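Local coordinates for protein citrinin polyketide synthase (Monascus purpureus, PDB 5MPT) that builds the keto-aldehyde precursor of the mycotoxin citrinin as a non-reducing polyketide synthase, of which this chain is the C-methylating (CMeT) domain, at residues A[35-40]-A[133-138]; A[45-50]-A[126-131]; A[273-278]-A[302-307]. One frame throughout, in Å; residues are numbered along the deposited sequence.

Contact 1: A[35-40]-A[133-138]; sequences GQLGTY and PLHAAE. With EDO (1,2-ethanediol), chain C.
Gln36 and Leu134 mark one close approach of the backbones, their CA atoms 7.8 Å apart, where the loop from helix 28-34 to helix 40-62 passes the short 3-10 turn leading into helix 136-146. Their side chains slant across one another, and Leu134 CD1 rests 3.5 Å from Gln36 CB. Further on, Tyr40 turns an edge to one face of His135: the ring centroids are 5.0 Å apart, the planes stand at 62°, and Tyr40 CD1 sits above the rim of the imidazole rather than its middle. With CG anti to the backbone N (chi1 -163°), the tyrosine ring starts off toward 133-138. At the edge of the His135 ring, Gln36 O is 3.2 Å from CE1. Gln36 itself, with positive phi, is the C-prime residue of the Schellman motif that ends helix 28-34, and a type I turn from Leu37 to Tyr40 then leads into helix 40-62. Tyr40 OH meets Glu138 tip to tip, giving its proton to the anti lone pair of OE2 at 2.6 Å from OH, with ring and carboxylate planes 55° apart. Tyr40 OH is also bonded to Trp322 NE1, and the other oxygen of the same carboxylate, Glu138 OE1, is held by Ser180 OG. Glu138 lies about 9 Å, side chain to side chain, from the active-site Tyr177. An ethanediol, probably from the crystallisation liquor, bridges the segments and also bonds Glu132: His135 NE2 donates to its O2 over 3.0 Å, and its O1 donates to Thr39 OG1 over 2.8 Å.

Contact 2: A[45-50]-A[126-131]; sequences MPRSTE and EELLHD
Asp131 OD2 is gripped by two nitrogens of one guanidinium: NH1 and NH2 of Arg47 both point at it end-on, each 2.9 Å from OD2. The oxygen lies close to the guanidinium plane. NH1 meets the anti lone pair of OD2, whereas NH2 comes from the same anti side but well out of the carboxylate plane. Two donors converging on a single atom leave both bonds of this salt bridge bent, and the two planar groups are turned 57° from each other. The other carboxylate oxygen is engaged within its own helix, where His130 ND1 makes an almost straight bond of 3.2 Å to Asp131 OD1.

Beneath the salt bridge lies Leu128. Its CD1 covers one face of the guanidinium, 3.6 Å from Arg47 NE and off toward the rim, and the same methyl is 3.7 Å from Arg47 CB. The arginine chain bends at chi3 (71°), which brings NE back over that methyl as the two side chains slide past each other in opposite directions. Glu127 stands at the guanidinium edge with its CB; its OE1 is 4.5 Å from Arg47 NH2, beyond salt-bridge range, and is paired instead with Lys119. The axes of segments 45-50 and 126-131 run nearly antiparallel, at 156°, with a closest approach of 10.9 Å. His139 of helix 136-146 touches both Ser48 and Leu128, so a third helix packs against this pair.

Asp131 closes helix 121-131, where the helix dipole would disfavour a negative charge; the arginine probably offsets this, and the methyl over part of one guanidinium face may shield the charge pair from water on that side.

Contact 3: A[273-278]-A[302-307]; sequences PQLVHS and HRILRP
In the beta-alpha-beta crossover from strand 279-285 through helix 294-304 to strand 309-316, the turn just ahead of the first strand, with His277 and Ser278, meets the end of helix 294-304 and the short strand 305-306 that follows. Three successive carbonyls there accept hydrogen bonds. His277 N donates to Arg303 O at 2.8 Å, in the carbonyl plane, and Ser278 N to Ile304 O at 3.0 Å, from 41° above the plane of the Ile304 carbonyl. The third, Leu305 O, takes the ring nitrogen His277 ND1 at 3.2 Å, tilted from the imidazole plane, and also a CA-H...O contact with His277 CA, 3.4 Å away. A small chi2 (-21°) turns ND1 of the ring to Leu305 O. His277 has positive phi as the third residue of a type II turn from Leu275 to Ser278.

Around these bonds, Val276 CG1 and Arg303 CD lie 4.0 Å apart on side chains pointing the same way, and Arg303 CD is 3.8 Å from His277 CE1. Leu275 CB packs on Ile304 CG1 at 4.1 Å, and Ile304 continues inward onto Ile282. Beyond them a water accepts from Arg306 NH1 over 3.1 Å and donates to Ser278 O, while Arg306 NH2 forms a salt bridge with Asp308. The backbone pairing runs on through Gln279, which bonds Ile304 and Arg306. Such a crossover between neighbouring parallel strands is typical of the Rossmann-like fold of AdoMet-dependent methyltransferases.

In the fold
From the N terminus, the chain leaves helix 28-34 through the loop of contact 1 and enters helix 40-62, whose early turns carry one half of contact 2. It then passes through the small three-stranded antiparallel sheet and returns on helix 121-131, closing contact 2; a few residues later 133-138 closes contact 1, so contact 2 nests inside it. The two touch, Ala136 packing on Leu129, and tie the helical N-terminal part together. Contact 3 follows in series within the seven-stranded methyltransferase core, closing a short loop around strand 279-285. Its centre is about 38 Å from that of contact 1 and about 45 Å from that of contact 2, across the chain's centre.

Contact 1: A[35-40]-A[133-138]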
ATOM      1  N   GLY A  35      -3.256 -13.492 -11.438  1.00 22.71           N
ATOM      2  CA  GLY A  35      -2.948 -13.426 -10.030  1.00 22.67           C
ATOM      3  C   GLY A  35      -4.104 -13.649  -9.111  1.00 24.09           C
ATOM      4  O   GLY A  35      -3.916 -13.466  -7.912  1.00 27.11           O
ATOM      5  N   GLN A  36      -5.259 -14.047  -9.637  1.00 25.14           N
ATOM      6  CA  GLN A  36      -6.422 -14.428  -8.850  1.00 26.74           C
ATOM      7  C   GLN A  36      -7.061 -13.241  -8.124  1.00 26.36           C
ATOM      8  O   GLN A  36      -7.695 -13.413  -7.080  1.00 26.26           O
ATOM      9  CB  GLN A  36      -6.064 -15.544  -7.860  1.00 29.04           C
ATOM     10  CG  GLN A  36      -5.512 -16.793  -8.545  1.00 30.00           C
ATOM     11  CD  GLN A  36      -6.406 -17.286  -9.687  1.00 31.35           C
ATOM     12  OE1 GLN A  36      -7.542 -17.670  -9.460  1.00 31.43           O
ATOM     13  NE2 GLN A  36      -5.890 -17.248 -10.931  1.00 33.41           N
ATOM     14  N   LEU A  37      -6.948 -12.052  -8.715  1.00 24.75           N
ATOM     15  CA  LEU A  37      -7.614 -10.838  -8.278  1.00 23.69           C
ATOM     16  C   LEU A  37      -8.847 -10.493  -9.116  1.00 24.00           C
ATOM     17  O   LEU A  37      -9.493  -9.480  -8.860  1.00 24.26           O
ATOM     18  CB  LEU A  37      -6.606  -9.667  -8.313  1.00 21.37           C
ATOM     19  CG  LEU A  37      -6.911  -8.491  -7.360  1.00 22.49           C
ATOM     20  CD1 LEU A  37      -6.813  -8.926  -5.910  1.00 23.23           C
ATOM     21  CD2 LEU A  37      -5.936  -7.353  -7.716  1.00 23.11           C
ATOM     22  N   GLY A  38      -9.211 -11.309 -10.104  1.00 23.59           N
ATOM     23  CA  GLY A  38     -10.278 -10.879 -10.990  1.00 22.84           C
ATOM     24  C   GLY A  38     -11.688 -10.938 -10.440  1.00 25.50           C
ATOM     25  O   GLY A  38     -12.602 -10.453 -11.107  1.00 26.63           O
ATOM     26  N   THR A  39     -11.898 -11.419  -9.222  1.00 28.21           N
ATOM     27  CA  THR A  39     -13.197 -11.282  -8.576  1.00 27.58           C
ATOM     28  C   THR A  39     -13.113 -10.419  -7.346  1.00 26.48           C
ATOM     29  O   THR A  39     -14.084 -10.369  -6.582  1.00 24.73           O
ATOM     30  CB  THR A  39     -13.762 -12.636  -8.175  1.00 26.49           C
ATOM     31  OG1 THR A  39     -12.844 -13.296  -7.299  1.00 26.33           O
ATOM     32  CG2 THR A  39     -13.999 -13.497  -9.402  1.00 25.70           C
ATOM     33  N   TYR A  40     -11.991  -9.736  -7.130  1.00 24.53           N
ATOM     34  CA  TYR A  40     -11.767  -9.117  -5.823  1.00 25.30           C
ATOM     35  C   TYR A  40     -12.731  -7.965  -5.565  1.00 26.89           C
ATOM     36  O   TYR A  40     -13.323  -7.877  -4.482  1.00 28.58           O
ATOM     37  CB  TYR A  40     -10.321  -8.645  -5.725  1.00 25.55           C
ATOM     38  CG  TYR A  40      -9.832  -8.355  -4.301  1.00 24.17           C
ATOM     39  CD1 TYR A  40      -9.393  -9.389  -3.474  1.00 19.96           C
ATOM     40  CD2 TYR A  40      -9.751  -7.058  -3.807  1.00 26.59           C
ATOM     41  CE1 TYR A  40      -8.953  -9.148  -2.192  1.00 20.45           C
ATOM     42  CE2 TYR A  40      -9.276  -6.808  -2.513  1.00 26.81           C
ATOM     43  CZ  TYR A  40      -8.848  -7.853  -1.737  1.00 23.12           C
ATOM     44  OH  TYR A  40      -8.372  -7.631  -0.488  1.00 23.22           O
ATOM     45  N   PRO A 133      -9.306 -18.448   0.232  1.00 27.74           N
ATOM     46  CA  PRO A 133      -8.030 -18.667   0.940  1.00 29.57           C
ATOM     47  C   PRO A 133      -6.854 -17.861   0.399  1.00 29.05           C
ATOM     48  O   PRO A 133      -5.904 -17.606   1.144  1.00 29.43           O
ATOM     49  CB  PRO A 133      -7.800 -20.177   0.784  1.00 32.57           C
ATOM     50  CG  PRO A 133      -8.572 -20.557  -0.467  1.00 30.51           C
ATOM     51  CD  PRO A 133      -9.790 -19.678  -0.450  1.00 27.65           C
ATOM     52  N   LEU A 134      -6.848 -17.492  -0.879  1.00 27.81           N
ATOM     53  CA  LEU A 134      -5.715 -16.737  -1.382  1.00 26.34           C
ATOM     54  C   LEU A 134      -5.667 -15.341  -0.785  1.00 24.00           C
ATOM     55  O   LEU A 134      -4.590 -14.738  -0.736  1.00 25.03           O
ATOM     56  CB  LEU A 134      -5.767 -16.639  -2.900  1.00 26.84           C
ATOM     57  CG  LEU A 134      -5.798 -17.977  -3.618  1.00 29.13           C
ATOM     58  CD1 LEU A 134      -5.899 -17.691  -5.074  1.00 29.32           C
ATOM     59  CD2 LEU A 134      -4.548 -18.785  -3.327  1.00 31.04           C
ATOM     60  N   HIS A 135      -6.810 -14.830  -0.314  1.00 22.94           N
ATOM     61  CA  HIS A 135      -6.890 -13.496   0.264  1.00 23.11           C
ATOM     62  C   HIS A 135      -6.989 -13.559   1.767  1.00 25.01           C
ATOM     63  O   HIS A 135      -7.428 -12.591   2.394  1.00 23.46           O
ATOM     64  CB  HIS A 135      -8.077 -12.734  -0.337  1.00 23.55           C
ATOM     65  CG  HIS A 135      -8.195 -12.907  -1.815  1.00 22.35           C
ATOM     66  ND1 HIS A 135      -7.308 -12.315  -2.683  1.00 22.17           N
ATOM     67  CD2 HIS A 135      -9.038 -13.651  -2.575  1.00 23.05           C
ATOM     68  CE1 HIS A 135      -7.608 -12.666  -3.922  1.00 21.14           C
ATOM     69  NE2 HIS A 135      -8.652 -13.488  -3.884  1.00 21.41           N
ATOM     70  N   ALA A 136      -6.515 -14.653   2.365  1.00 24.94           N
ATOM     71  CA  ALA A 136      -6.707 -14.861   3.789  1.00 25.57           C
ATOM     72  C   ALA A 136      -6.023 -13.795   4.620  1.00 23.77           C
ATOM     73  O   ALA A 136      -6.567 -13.387   5.660  1.00 24.10           O
ATOM     74  CB  ALA A 136      -6.206 -16.247   4.202  1.00 26.58           C
ATOM     75  N   ALA A 137      -4.829 -13.357   4.220  1.00 23.75           N
ATOM     76  CA  ALA A 137      -3.997 -12.576   5.126  1.00 24.63           C
ATOM     77  C   ALA A 137      -4.688 -11.287   5.557  1.00 23.63           C
ATOM     78  O   ALA A 137      -4.661 -10.944   6.734  1.00 21.77           O
ATOM     79  CB  ALA A 137      -2.633 -12.285   4.480  1.00 26.64           C
ATOM     80  N   GLU A 138      -5.278 -10.536   4.620  1.00 23.28           N
ATOM     81  CA  GLU A 138      -5.887  -9.263   4.981  1.00 23.51           C
ATOM     82  C   GLU A 138      -7.160  -9.456   5.772  1.00 24.33           C
ATOM     83  O   GLU A 138      -7.564  -8.561   6.526  1.00 26.02           O
ATOM     84  CB  GLU A 138      -6.203  -8.421   3.754  1.00 21.95           C
ATOM     85  CG  GLU A 138      -7.085  -9.084   2.722  1.00 21.45           C
ATOM     86  CD  GLU A 138      -6.286  -9.625   1.567  1.00 21.36           C
ATOM     87  OE1 GLU A 138      -5.250 -10.284   1.843  1.00 20.48           O
ATOM     88  OE2 GLU A 138      -6.729  -9.403   0.427  1.00 22.00           O
TER
HETATM   89  C1  EDO C2202     -10.025 -15.961  -7.582  1.00 31.40           C
HETATM   90  O1  EDO C2202     -11.212 -15.423  -8.165  1.00 28.32           O
HETATM   91  C2  EDO C2202     -10.159 -15.937  -6.068  1.00 32.35           C
HETATM   92  O2  EDO C2202     -10.781 -14.702  -5.671  1.00 27.69           O

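Contact 2: A[45-50]-A[126-131]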
ATOM      1  N   MET A  45     -14.238  -8.028  -1.802  1.00 26.90           N
ATOM      2  CA  MET A  45     -14.270  -6.794  -1.018  1.00 26.65           C
ATOM      3  C   MET A  45     -15.600  -6.545  -0.318  1.00 23.96           C
ATOM      4  O   MET A  45     -15.568  -6.047   0.815  1.00 23.36           O
ATOM      5  CB  MET A  45     -13.900  -5.588  -1.898  1.00 33.26           C
ATOM      6  CG  MET A  45     -12.414  -5.423  -2.098  1.00 36.44           C
ATOM      7  SD  MET A  45     -11.939  -4.059  -3.227  1.00 32.31           S
ATOM      8  CE  MET A  45     -12.977  -2.757  -2.476  1.00 29.15           C
ATOM      9  N   PRO A  46     -16.767  -6.825  -0.898  1.00 25.34           N
ATOM     10  CA  PRO A  46     -18.001  -6.667  -0.112  1.00 28.58           C
ATOM     11  C   PRO A  46     -17.999  -7.533   1.125  1.00 27.05           C
ATOM     12  O   PRO A  46     -18.558  -7.132   2.156  1.00 28.64           O
ATOM     13  CB  PRO A  46     -19.101  -7.046  -1.111  1.00 32.73           C
ATOM     14  CG  PRO A  46     -18.470  -6.707  -2.465  1.00 32.62           C
ATOM     15  CD  PRO A  46     -17.039  -7.104  -2.318  1.00 29.06           C
ATOM     16  N   ARG A  47     -17.299  -8.668   1.087  1.00 24.87           N
ATOM     17  CA  ARG A  47     -17.306  -9.552   2.244  1.00 25.63           C
ATOM     18  C   ARG A  47     -16.354  -9.031   3.306  1.00 25.03           C
ATOM     19  O   ARG A  47     -16.668  -9.064   4.500  1.00 24.28           O
ATOM     20  CB  ARG A  47     -16.940 -10.982   1.850  1.00 30.03           C
ATOM     21  CG  ARG A  47     -17.950 -11.586   0.904  1.00 33.97           C
ATOM     22  CD  ARG A  47     -17.585 -13.007   0.494  1.00 36.28           C
ATOM     23  NE  ARG A  47     -17.763 -13.942   1.589  1.00 36.36           N
ATOM     24  CZ  ARG A  47     -17.584 -15.257   1.495  1.00 36.35           C
ATOM     25  NH1 ARG A  47     -17.208 -15.806   0.340  1.00 34.86           N
ATOM     26  NH2 ARG A  47     -17.803 -16.025   2.567  1.00 37.53           N
ATOM     27  N   SER A  48     -15.194  -8.526   2.902  1.00 24.90           N
ATOM     28  CA  SER A  48     -14.307  -7.948   3.897  1.00 23.28           C
ATOM     29  C   SER A  48     -14.888  -6.656   4.472  1.00 23.26           C
ATOM     30  O   SER A  48     -14.719  -6.380   5.658  1.00 22.10           O
ATOM     31  CB  SER A  48     -12.911  -7.724   3.294  1.00 24.54           C
ATOM     32  OG  SER A  48     -12.924  -6.847   2.185  1.00 23.00           O
ATOM     33  N   THR A  49     -15.597  -5.871   3.650  1.00 24.24           N
ATOM     34  CA  THR A  49     -16.246  -4.665   4.158  1.00 23.66           C
ATOM     35  C   THR A  49     -17.331  -5.032   5.154  1.00 23.36           C
ATOM     36  O   THR A  49     -17.480  -4.376   6.204  1.00 25.52           O
ATOM     37  CB  THR A  49     -16.835  -3.853   2.994  1.00 23.44           C
ATOM     38  OG1 THR A  49     -15.788  -3.442   2.111  1.00 24.88           O
ATOM     39  CG2 THR A  49     -17.567  -2.608   3.511  1.00 23.49           C
ATOM     40  N   GLU A  50     -18.062  -6.097   4.856  1.00 23.80           N
ATOM     41  CA  GLU A  50     -19.077  -6.579   5.788  1.00 26.12           C
ATOM     42  C   GLU A  50     -18.464  -6.958   7.133  1.00 24.70           C
ATOM     43  O   GLU A  50     -19.050  -6.704   8.193  1.00 24.83           O
ATOM     44  CB  GLU A  50     -19.801  -7.763   5.172  1.00 29.58           C
ATOM     45  CG  GLU A  50     -20.789  -8.449   6.102  1.00 34.08           C
ATOM     46  CD  GLU A  50     -21.494  -9.584   5.418  1.00 39.03           C
ATOM     47  OE1 GLU A  50     -20.861 -10.643   5.194  1.00 39.24           O
ATOM     48  OE2 GLU A  50     -22.671  -9.393   5.065  1.00 42.40           O
ATOM     49  N   GLU A 126     -14.582 -17.185   9.371  1.00 32.28           N
ATOM     50  CA  GLU A 126     -14.403 -18.597   9.061  1.00 38.09           C
ATOM     51  C   GLU A 126     -14.836 -18.884   7.634  1.00 34.61           C
ATOM     52  O   GLU A 126     -14.125 -19.557   6.876  1.00 34.82           O
ATOM     53  CB  GLU A 126     -15.203 -19.439  10.066  1.00 52.36           C
ATOM     54  CG  GLU A 126     -15.069 -20.960   9.912  1.00 68.62           C
ATOM     55  CD  GLU A 126     -16.177 -21.729  10.648  1.00 77.77           C
ATOM     56  OE1 GLU A 126     -16.641 -21.246  11.705  1.00 79.40           O
ATOM     57  OE2 GLU A 126     -16.585 -22.808  10.161  1.00 79.67           O
ATOM     58  N   GLU A 127     -15.977 -18.325   7.233  1.00 32.64           N
ATOM     59  CA  GLU A 127     -16.490 -18.557   5.893  1.00 31.67           C
ATOM     60  C   GLU A 127     -15.613 -17.881   4.851  1.00 29.66           C
ATOM     61  O   GLU A 127     -15.337 -18.462   3.801  1.00 31.98           O
ATOM     62  CB  GLU A 127     -17.928 -18.054   5.778  1.00 33.48           C
ATOM     63  CG  GLU A 127     -18.948 -18.911   6.522  1.00 36.07           C
ATOM     64  CD  GLU A 127     -20.356 -18.331   6.460  1.00 38.19           C
ATOM     65  OE1 GLU A 127     -20.545 -17.221   5.914  1.00 38.78           O
ATOM     66  OE2 GLU A 127     -21.286 -18.997   6.937  1.00 39.39           O
ATOM     67  N   LEU A 128     -15.178 -16.654   5.123  1.00 26.37           N
ATOM     68  CA  LEU A 128     -14.353 -15.930   4.175  1.00 26.72           C
ATOM     69  C   LEU A 128     -13.004 -16.604   4.007  1.00 28.87           C
ATOM     70  O   LEU A 128     -12.496 -16.699   2.889  1.00 29.44           O
ATOM     71  CB  LEU A 128     -14.208 -14.492   4.661  1.00 27.32           C
ATOM     72  CG  LEU A 128     -13.579 -13.493   3.720  1.00 26.69           C
ATOM     73  CD1 LEU A 128     -14.227 -13.443   2.343  1.00 27.18           C
ATOM     74  CD2 LEU A 128     -13.637 -12.111   4.378  1.00 26.41           C
ATOM     75  N   LEU A 129     -12.410 -17.091   5.098  1.00 28.52           N
ATOM     76  CA  LEU A 129     -11.139 -17.802   4.974  1.00 27.41           C
ATOM     77  C   LEU A 129     -11.299 -19.093   4.175  1.00 28.42           C
ATOM     78  O   LEU A 129     -10.428 -19.466   3.382  1.00 30.33           O
ATOM     79  CB  LEU A 129     -10.582 -18.098   6.364  1.00 26.58           C
ATOM     80  CG  LEU A 129     -10.119 -16.927   7.222  1.00 27.79           C
ATOM     81  CD1 LEU A 129      -9.604 -17.492   8.493  1.00 28.75           C
ATOM     82  CD2 LEU A 129      -9.041 -16.118   6.494  1.00 28.19           C
ATOM     83  N   HIS A 130     -12.399 -19.805   4.385  1.00 29.47           N
ATOM     84  CA  HIS A 130     -12.610 -21.042   3.649  1.00 30.37           C
ATOM     85  C   HIS A 130     -12.924 -20.759   2.185  1.00 30.31           C
ATOM     86  O   HIS A 130     -12.432 -21.458   1.288  1.00 32.85           O
ATOM     87  CB  HIS A 130     -13.727 -21.838   4.332  1.00 33.23           C
ATOM     88  CG  HIS A 130     -14.157 -23.045   3.563  1.00 40.06           C
ATOM     89  ND1 HIS A 130     -15.090 -22.981   2.554  1.00 41.29           N
ATOM     90  CD2 HIS A 130     -13.776 -24.341   3.647  1.00 44.53           C
ATOM     91  CE1 HIS A 130     -15.257 -24.187   2.037  1.00 41.61           C
ATOM     92  NE2 HIS A 130     -14.469 -25.030   2.681  1.00 43.58           N
ATOM     93  N   ASP A 131     -13.685 -19.693   1.916  1.00 27.28           N
ATOM     94  CA  ASP A 131     -14.125 -19.414   0.546  1.00 28.37           C
ATOM     95  C   ASP A 131     -13.068 -18.733  -0.313  1.00 27.20           C
ATOM     96  O   ASP A 131     -13.090 -18.880  -1.545  1.00 28.25           O
ATOM     97  CB  ASP A 131     -15.353 -18.518   0.584  1.00 30.50           C
ATOM     98  CG  ASP A 131     -16.585 -19.245   1.071  1.00 33.44           C
ATOM     99  OD1 ASP A 131     -16.527 -20.483   1.249  1.00 34.88           O
ATOM    100  OD2 ASP A 131     -17.598 -18.556   1.255  1.00 33.22           O
TER

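Contact 3: A[273-278]-A[302-307]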
ATOM      1  N   PRO A 273      25.239  13.689  -0.293  1.00 47.84           N
ATOM      2  CA  PRO A 273      25.947  13.730  -1.583  1.00 43.35           C
ATOM      3  C   PRO A 273      26.120  12.381  -2.230  1.00 31.85           C
ATOM      4  O   PRO A 273      25.994  12.270  -3.449  1.00 29.87           O
ATOM      5  CB  PRO A 273      27.300  14.352  -1.198  1.00 53.20           C
ATOM      6  CG  PRO A 273      26.970  15.264  -0.097  1.00 59.28           C
ATOM      7  CD  PRO A 273      25.825  14.647   0.669  1.00 56.65           C
ATOM      8  N   GLN A 274      26.399  11.344  -1.439  1.00 29.96           N
ATOM      9  CA  GLN A 274      26.628  10.021  -1.990  1.00 35.77           C
ATOM     10  C   GLN A 274      25.402   9.478  -2.712  1.00 31.54           C
ATOM     11  O   GLN A 274      25.553   8.653  -3.618  1.00 31.12           O
ATOM     12  CB  GLN A 274      27.047   9.046  -0.890  1.00 51.45           C
ATOM     13  CG  GLN A 274      28.313   9.415  -0.171  1.00 70.10           C
ATOM     14  CD  GLN A 274      28.649   8.429   0.927  1.00 88.55           C
ATOM     15  OE1 GLN A 274      27.871   7.518   1.219  1.00 94.02           O
ATOM     16  NE2 GLN A 274      29.810   8.608   1.547  1.00 96.65           N
ATOM     17  N   LEU A 275      24.191   9.924  -2.364  1.00 28.84           N
ATOM     18  CA  LEU A 275      22.993   9.425  -3.043  1.00 28.54           C
ATOM     19  C   LEU A 275      22.631  10.237  -4.279  1.00 24.37           C
ATOM     20  O   LEU A 275      21.926   9.722  -5.157  1.00 22.28           O
ATOM     21  CB  LEU A 275      21.788   9.427  -2.091  1.00 36.85           C
ATOM     22  CG  LEU A 275      21.851   8.517  -0.853  1.00 42.54           C
ATOM     23  CD1 LEU A 275      20.688   8.770   0.114  1.00 46.06           C
ATOM     24  CD2 LEU A 275      21.867   7.061  -1.265  1.00 42.22           C
ATOM     25  N   VAL A 276      23.148  11.462  -4.400  1.00 22.52           N
ATOM     26  CA  VAL A 276      22.707  12.382  -5.447  1.00 21.23           C
ATOM     27  C   VAL A 276      23.051  11.810  -6.820  1.00 19.78           C
ATOM     28  O   VAL A 276      24.193  11.400  -7.086  1.00 20.67           O
ATOM     29  CB  VAL A 276      23.336  13.770  -5.223  1.00 21.19           C
ATOM     30  CG1 VAL A 276      23.171  14.704  -6.423  1.00 21.75           C
ATOM     31  CG2 VAL A 276      22.697  14.448  -4.000  1.00 23.13           C
ATOM     32  N   HIS A 277      22.040  11.748  -7.691  1.00 21.71           N
ATOM     33  CA  HIS A 277      22.240  11.341  -9.090  1.00 24.30           C
ATOM     34  C   HIS A 277      22.957   9.998  -9.174  1.00 23.92           C
ATOM     35  O   HIS A 277      23.861   9.807  -9.988  1.00 25.57           O
ATOM     36  CB  HIS A 277      23.041  12.394  -9.861  1.00 27.07           C
ATOM     37  CG  HIS A 277      22.369  13.728 -10.009  1.00 30.69           C
ATOM     38  ND1 HIS A 277      21.011  13.911  -9.888  1.00 34.79           N
ATOM     39  CD2 HIS A 277      22.890  14.953 -10.279  1.00 31.07           C
ATOM     40  CE1 HIS A 277      20.718  15.185 -10.082  1.00 35.51           C
ATOM     41  NE2 HIS A 277      21.841  15.838 -10.328  1.00 33.06           N
ATOM     42  N   SER A 278      22.577   9.062  -8.316  1.00 21.94           N
ATOM     43  CA  SER A 278      23.295   7.807  -8.204  1.00 20.41           C
ATOM     44  C   SER A 278      22.540   6.624  -8.766  1.00 19.33           C
ATOM     45  O   SER A 278      23.176   5.669  -9.216  1.00 23.29           O
ATOM     46  CB  SER A 278      23.652   7.506  -6.752  1.00 23.22           C
ATOM     47  OG  SER A 278      22.496   7.394  -5.953  1.00 24.96           O
ATOM     48  N   HIS A 302      13.667  12.521  -6.818  1.00 21.88           N
ATOM     49  CA  HIS A 302      14.194  12.989  -8.094  1.00 22.75           C
ATOM     50  C   HIS A 302      15.694  13.224  -8.029  1.00 23.28           C
ATOM     51  O   HIS A 302      16.430  12.866  -8.950  1.00 22.79           O
ATOM     52  CB  HIS A 302      13.486  14.275  -8.519  1.00 23.20           C
ATOM     53  CG  HIS A 302      13.760  14.666  -9.929  1.00 24.42           C
ATOM     54  ND1 HIS A 302      14.799  15.497 -10.285  1.00 27.88           N
ATOM     55  CD2 HIS A 302      13.130  14.341 -11.078  1.00 21.70           C
ATOM     56  CE1 HIS A 302      14.798  15.660 -11.598  1.00 27.72           C
ATOM     57  NE2 HIS A 302      13.804  14.952 -12.109  1.00 24.40           N
ATOM     58  N   ARG A 303      16.169  13.811  -6.935  1.00 24.55           N
ATOM     59  CA  ARG A 303      17.569  14.208  -6.855  1.00 24.07           C
ATOM     60  C   ARG A 303      18.484  13.001  -6.721  1.00 23.88           C
ATOM     61  O   ARG A 303      19.655  13.075  -7.090  1.00 22.88           O
ATOM     62  CB  ARG A 303      17.734  15.168  -5.668  1.00 26.19           C
ATOM     63  CG  ARG A 303      19.141  15.792  -5.504  1.00 31.55           C
ATOM     64  CD  ARG A 303      19.632  16.528  -6.753  1.00 39.32           C
ATOM     65  NE  ARG A 303      18.783  17.669  -7.108  1.00 46.62           N
ATOM     66  CZ  ARG A 303      19.160  18.946  -7.081  1.00 51.54           C
ATOM     67  NH1 ARG A 303      20.393  19.290  -6.729  1.00 49.57           N
ATOM     68  NH2 ARG A 303      18.291  19.888  -7.423  1.00 55.92           N
ATOM     69  N   ILE A 304      17.956  11.886  -6.221  1.00 20.37           N
ATOM     70  CA  ILE A 304      18.713  10.644  -6.110  1.00 21.29           C
ATOM     71  C   ILE A 304      18.793   9.920  -7.449  1.00 19.72           C
ATOM     72  O   ILE A 304      19.686   9.089  -7.644  1.00 22.77           O
ATOM     73  CB  ILE A 304      18.062   9.766  -5.025  1.00 24.40           C
ATOM     74  CG1 ILE A 304      18.192  10.463  -3.654  1.00 29.32           C
ATOM     75  CG2 ILE A 304      18.693   8.392  -4.934  1.00 25.47           C
ATOM     76  CD1 ILE A 304      17.278   9.879  -2.568  1.00 30.91           C
ATOM     77  N   LEU A 305      17.919  10.255  -8.385  1.00 19.24           N
ATOM     78  CA  LEU A 305      17.930   9.596  -9.690  1.00 19.97           C
ATOM     79  C   LEU A 305      19.004  10.191 -10.570  1.00 22.24           C
ATOM     80  O   LEU A 305      19.203  11.412 -10.606  1.00 22.25           O
ATOM     81  CB  LEU A 305      16.592   9.744 -10.409  1.00 20.74           C
ATOM     82  CG  LEU A 305      15.440   8.956  -9.788  1.00 23.00           C
ATOM     83  CD1 LEU A 305      14.121   9.242 -10.480  1.00 25.40           C
ATOM     84  CD2 LEU A 305      15.726   7.462  -9.838  1.00 22.90           C
ATOM     85  N   ARG A 306      19.693   9.313 -11.289  1.00 23.35           N
ATOM     86  CA  ARG A 306      20.436   9.750 -12.457  1.00 22.16           C
ATOM     87  C   ARG A 306      19.485  10.431 -13.444  1.00 22.03           C
ATOM     88  O   ARG A 306      18.289  10.126 -13.469  1.00 21.08           O
ATOM     89  CB  ARG A 306      21.099   8.558 -13.139  1.00 20.23           C
ATOM     90  CG  ARG A 306      22.112   7.805 -12.303  1.00 19.79           C
ATOM     91  CD  ARG A 306      22.329   6.429 -12.883  1.00 22.01           C
ATOM     92  NE  ARG A 306      22.622   6.480 -14.320  1.00 24.00           N
ATOM     93  CZ  ARG A 306      23.858   6.515 -14.834  1.00 26.15           C
ATOM     94  NH1 ARG A 306      24.890   6.450 -14.027  1.00 26.05           N
ATOM     95  NH2 ARG A 306      24.063   6.554 -16.158  1.00 27.84           N
ATOM     96  N   PRO A 307      19.999  11.338 -14.289  1.00 21.87           N
ATOM     97  CA  PRO A 307      19.153  11.972 -15.317  1.00 22.12           C
ATOM     98  C   PRO A 307      18.474  10.986 -16.235  1.00 22.16           C
ATOM     99  O   PRO A 307      17.395  11.291 -16.759  1.00 23.55           O
ATOM    100  CB  PRO A 307      20.157  12.839 -16.101  1.00 26.01           C
ATOM    101  CG  PRO A 307      21.193  13.123 -15.166  1.00 28.28           C
ATOM    102  CD  PRO A 307      21.331  11.953 -14.245  1.00 24.31           C
TER
HETATM  103  O   HOH W   1      25.165   6.139 -10.973  1.00 32.30           O